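Local structure of transcriptional regulator KdgR (Pseudomonas aeruginosa, 5Y6I) at residues A19-D24 with V45-S50; K51-L56 with N72-G77. The protein probably binds DNA and regulates transcription as a member of the IclR family, carrying an N-terminal winged helix-turn-helix domain. All coordinates share one frame; numbering follows the deposited sequence.

Both contacts belong to the N-terminal winged helix-turn-helix domain, their centres about 30 and 32 Å from the centre of the chain and about 10 Å from each other. Interaction 1 comes first along the chain, joining helix 18-31 to the turn that leads into helix 49-61; interaction 2 follows, joining that helix to strand 74-76 of the two-stranded wing. They share helix 49-61 and meet directly, with M47 packed on V52 and V21 on Y55. The turn before the probable recognition helix is thus packed against the first helix, and the helix itself against the wing, while both contacts also border the second subunit of the assembly.

Interaction 1. Residues A19-D24 with V45-S50; sequences AEVGTD and VGMPAS
In the turn of the helix-turn-helix, M47 reaches back to V21 on helix 18-31, while V45, just before G46, touches the same helix one turn farther on. The main meeting is between V21 CG2 and the thioether of M47, with V21 CG2 to M47 SD at 3.4 Å; M47 CE lies 3.5 Å from V21 CG2, so a single methyl branch meets both outer atoms of the methionine. The two side chains cross at a slant. M47 runs out nearly straight through chi2 (-172°) and bends only at chi3 (-61°), which brings CE to the same V21 methyl that SD touches. A long, flexible and apolar side chain suits a loop position that must span the gap to a helix, and a compact branched valine suits the buried helix face that receives it.

The second touch is lighter. V45 CG1 rests 3.6 Å from D24 O, a methyl against a carbonyl oxygen, with no hydrogen bond across the contact. The carboxylate of D24 is engaged elsewhere, its OD1 being hydrogen-bonded to S62 OG of the second subunit.

Between V45 and M47, G46 leaves the helix with positive phi (57°), a conformation that a residue without CB adopts easily. P48 holds the N-cap position of helix 49-61, its psi still extended, and the helix proper begins at A49. Between G46 and P48, M47 has its CB directed toward helix 18-31. V45 also packs on A28 and M47 on I25, extending the contact along helix 18-31; on the side of helix 49-61, V21 leans on Y55 and M47 on V52, so the turn residues knit together the first helix and the probable recognition helix.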
# COMPACT_ATOMS: atom_id res chain seq x y z
N ALA A 19 19.86 -11.64 15.84
CA ALA A 19 18.62 -11.34 15.14
C ALA A 19 18.56 -9.87 14.75
O ALA A 19 18.11 -9.53 13.65
CB ALA A 19 17.42 -11.71 16.00
N GLU A 20 19.01 -8.99 15.64
CA GLU A 20 18.98 -7.56 15.37
C GLU A 20 19.84 -7.21 14.17
O GLU A 20 19.38 -6.59 13.20
CB GLU A 20 19.45 -6.78 16.59
CG GLU A 20 18.92 -5.36 16.64
CD GLU A 20 18.63 -4.90 18.06
OE1 GLU A 20 19.41 -5.24 18.97
OE2 GLU A 20 17.60 -4.23 18.25
N VAL A 21 21.11 -7.62 14.21
CA VAL A 21 22.05 -7.29 13.14
C VAL A 21 21.56 -7.82 11.80
O VAL A 21 21.67 -7.13 10.78
CB VAL A 21 23.45 -7.82 13.51
CG1 VAL A 21 23.44 -9.31 13.59
CG2 VAL A 21 24.48 -7.35 12.51
N GLY A 22 20.97 -9.01 11.78
CA GLY A 22 20.40 -9.54 10.57
C GLY A 22 19.41 -8.59 9.92
O GLY A 22 19.62 -8.16 8.77
N THR A 23 18.33 -8.25 10.61
CA THR A 23 17.35 -7.39 9.97
C THR A 23 17.78 -5.94 9.96
O THR A 23 17.33 -5.18 9.10
CB THR A 23 15.97 -7.54 10.61
OG1 THR A 23 16.07 -7.35 12.03
CG2 THR A 23 15.39 -8.91 10.28
N ASP A 24 18.68 -5.54 10.87
CA ASP A 24 19.31 -4.23 10.70
C ASP A 24 20.04 -4.15 9.36
O ASP A 24 20.07 -3.09 8.73
CB ASP A 24 20.26 -3.94 11.86
CG ASP A 24 19.53 -3.65 13.18
OD1 ASP A 24 18.33 -3.28 13.17
OD2 ASP A 24 20.19 -3.77 14.24
N VAL A 45 24.99 0.79 7.66
CA VAL A 45 24.68 0.26 8.99
C VAL A 45 25.80 0.40 10.00
O VAL A 45 25.66 -0.11 11.11
CB VAL A 45 24.35 -1.25 9.04
CG1 VAL A 45 23.31 -1.60 8.09
CG2 VAL A 45 25.58 -2.06 8.72
N GLY A 46 26.92 1.02 9.63
CA GLY A 46 28.00 1.23 10.58
C GLY A 46 28.57 -0.00 11.25
O GLY A 46 28.79 0.01 12.47
N MET A 47 28.83 -1.06 10.50
CA MET A 47 29.51 -2.23 11.02
C MET A 47 30.68 -2.60 10.13
O MET A 47 30.75 -2.19 8.96
CB MET A 47 28.53 -3.41 11.12
CG MET A 47 27.21 -3.01 11.70
SD MET A 47 26.15 -4.43 12.01
CE MET A 47 25.98 -5.06 10.35
N PRO A 48 31.66 -3.33 10.67
CA PRO A 48 32.80 -3.78 9.84
C PRO A 48 32.34 -4.56 8.61
O PRO A 48 31.36 -5.30 8.66
CB PRO A 48 33.61 -4.65 10.80
CG PRO A 48 33.22 -4.21 12.18
CD PRO A 48 31.98 -3.37 12.11
N ALA A 49 33.07 -4.38 7.50
CA ALA A 49 32.68 -5.03 6.25
C ALA A 49 32.62 -6.54 6.39
O ALA A 49 31.76 -7.18 5.77
CB ALA A 49 33.63 -4.66 5.12
N SER A 50 33.49 -7.11 7.22
CA SER A 50 33.56 -8.57 7.34
C SER A 50 32.31 -9.14 8.00
O SER A 50 31.73 -10.12 7.50
CB SER A 50 34.83 -8.98 8.09
OG SER A 50 35.11 -8.12 9.20

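Interaction 2. Residues K51-L56 with N72-G77; sequences KVHRYL and NHYSLG
L56 of helix 49-61 sets a methyl squarely on the ring of Y74 from strand 74-76. Its CD1 stands 3.4 Å from the centroid of the Y74 ring and only 6° off the ring normal, a CH-pi contact over the middle of the face. The other branch takes a more peripheral place: L56 CD2 lies 3.8 Å from Y74 CD1, on the side of the ring nearer the backbone. With CD1 anti to CA (chi2 176°), that methyl is the part of the leucine extended farthest from its helix. Leucine suits the position because its forked end spreads two methyls over an aromatic surface, and tyrosine offers a broad flat face with a polar group at its far end.

That hydroxyl comes nearest to H53, one turn earlier on the helix. Y74 OH is 4.1 Å from H53 ND1 and near the plane of the imidazole, an approach at the ring edge that is too long for a hydrogen bond.

Farther out, N72 O lies over the opposite face of the tyrosine ring, displaced toward its rim. The backbone of Y74 is hydrogen-bonded to T36, and its side chain packs on T36 and Q67; S75, whose CB is directed away from the helix, pairs through its backbone with V66 of the neighbouring wing strand. L56 is backed by L41 of helix 38-45. With no hydrogen bond or salt bridge across it, the contact joins wing and helix by apolar packing and CH-pi dispersion, which depend on the fit of methyl to ring.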
# COMPACT_ATOMS: atom_id res chain seq x y z
N LYS A 51 31.85 -8.53 9.09
CA LYS A 51 30.60 -9.00 9.69
C LYS A 51 29.43 -8.83 8.74
O LYS A 51 28.54 -9.69 8.69
CB LYS A 51 30.34 -8.30 11.03
CG LYS A 51 28.90 -8.32 11.50
CD LYS A 51 28.77 -7.89 12.98
CE LYS A 51 28.55 -6.38 13.12
NZ LYS A 51 28.69 -5.81 14.50
N VAL A 52 29.41 -7.76 7.94
CA VAL A 52 28.30 -7.60 6.99
C VAL A 52 28.33 -8.73 5.98
O VAL A 52 27.32 -9.39 5.73
CB VAL A 52 28.32 -6.21 6.32
CG1 VAL A 52 27.18 -6.07 5.29
CG2 VAL A 52 28.20 -5.12 7.36
N HIS A 53 29.51 -8.98 5.40
CA HIS A 53 29.62 -10.08 4.44
C HIS A 53 29.15 -11.40 5.04
O HIS A 53 28.49 -12.19 4.35
CB HIS A 53 31.05 -10.23 3.92
CG HIS A 53 31.25 -11.49 3.14
ND1 HIS A 53 30.98 -11.57 1.79
CD2 HIS A 53 31.61 -12.73 3.54
CE1 HIS A 53 31.20 -12.81 1.38
NE2 HIS A 53 31.58 -13.53 2.42
N ARG A 54 29.45 -11.66 6.32
CA ARG A 54 29.04 -12.91 6.94
C ARG A 54 27.53 -13.02 7.01
O ARG A 54 26.95 -14.04 6.61
CB ARG A 54 29.65 -13.05 8.34
CG ARG A 54 29.92 -14.50 8.71
CD ARG A 54 30.85 -14.64 9.90
NE ARG A 54 31.93 -13.65 9.91
CZ ARG A 54 32.16 -12.84 10.94
NH1 ARG A 54 31.39 -12.91 12.02
NH2 ARG A 54 33.16 -11.96 10.89
N TYR A 55 26.86 -11.97 7.49
CA TYR A 55 25.40 -12.00 7.62
C TYR A 55 24.72 -11.87 6.27
O TYR A 55 23.61 -12.39 6.09
CB TYR A 55 24.91 -10.90 8.56
CG TYR A 55 25.14 -11.19 10.02
CD1 TYR A 55 26.33 -10.82 10.64
CD2 TYR A 55 24.17 -11.83 10.79
CE1 TYR A 55 26.55 -11.08 11.97
CE2 TYR A 55 24.39 -12.11 12.12
CZ TYR A 55 25.59 -11.73 12.71
OH TYR A 55 25.82 -11.98 14.04
N LEU A 56 25.35 -11.18 5.31
CA LEU A 56 24.84 -11.19 3.93
C LEU A 56 24.63 -12.62 3.45
O LEU A 56 23.55 -12.98 2.97
CB LEU A 56 25.78 -10.42 3.00
CG LEU A 56 25.41 -8.96 2.70
CD1 LEU A 56 26.46 -8.24 1.85
CD2 LEU A 56 24.03 -8.87 2.01
N ASN A 72 27.56 -8.40 -9.34
CA ASN A 72 27.87 -8.79 -7.97
C ASN A 72 27.19 -7.89 -6.94
O ASN A 72 27.53 -7.97 -5.76
CB ASN A 72 29.38 -8.80 -7.70
CG ASN A 72 30.05 -10.03 -8.24
OD1 ASN A 72 29.45 -11.10 -8.29
ND2 ASN A 72 31.29 -9.88 -8.67
N HIS A 73 26.26 -7.05 -7.36
CA HIS A 73 25.62 -6.16 -6.41
C HIS A 73 24.60 -6.92 -5.57
O HIS A 73 24.02 -7.91 -6.02
CB HIS A 73 24.93 -5.00 -7.14
CG HIS A 73 25.87 -3.94 -7.61
ND1 HIS A 73 25.79 -3.39 -8.88
CD2 HIS A 73 26.90 -3.32 -6.99
CE1 HIS A 73 26.74 -2.48 -9.02
NE2 HIS A 73 27.43 -2.42 -7.89
N TYR A 74 24.40 -6.44 -4.34
CA TYR A 74 23.45 -7.02 -3.41
C TYR A 74 22.12 -6.28 -3.49
O TYR A 74 22.09 -5.05 -3.58
CB TYR A 74 23.98 -6.95 -1.97
CG TYR A 74 25.21 -7.79 -1.75
CD1 TYR A 74 25.13 -9.18 -1.62
CD2 TYR A 74 26.47 -7.20 -1.70
CE1 TYR A 74 26.28 -9.95 -1.43
CE2 TYR A 74 27.62 -7.96 -1.52
CZ TYR A 74 27.52 -9.32 -1.39
OH TYR A 74 28.68 -10.05 -1.21
N SER A 75 21.04 -7.04 -3.42
CA SER A 75 19.71 -6.45 -3.45
C SER A 75 18.76 -7.34 -2.65
O SER A 75 19.14 -8.40 -2.15
CB SER A 75 19.23 -6.28 -4.89
OG SER A 75 19.49 -7.47 -5.62
N LEU A 76 17.51 -6.90 -2.55
CA LEU A 76 16.55 -7.65 -1.76
C LEU A 76 16.10 -8.88 -2.50
O LEU A 76 15.91 -8.86 -3.72
CB LEU A 76 15.35 -6.78 -1.42
CG LEU A 76 15.73 -5.56 -0.58
CD1 LEU A 76 14.71 -4.44 -0.74
CD2 LEU A 76 15.85 -5.99 0.86
N GLY A 77 15.95 -9.97 -1.76
CA GLY A 77 15.44 -11.20 -2.32
C GLY A 77 13.92 -11.23 -2.37
O GLY A 77 13.22 -10.32 -1.92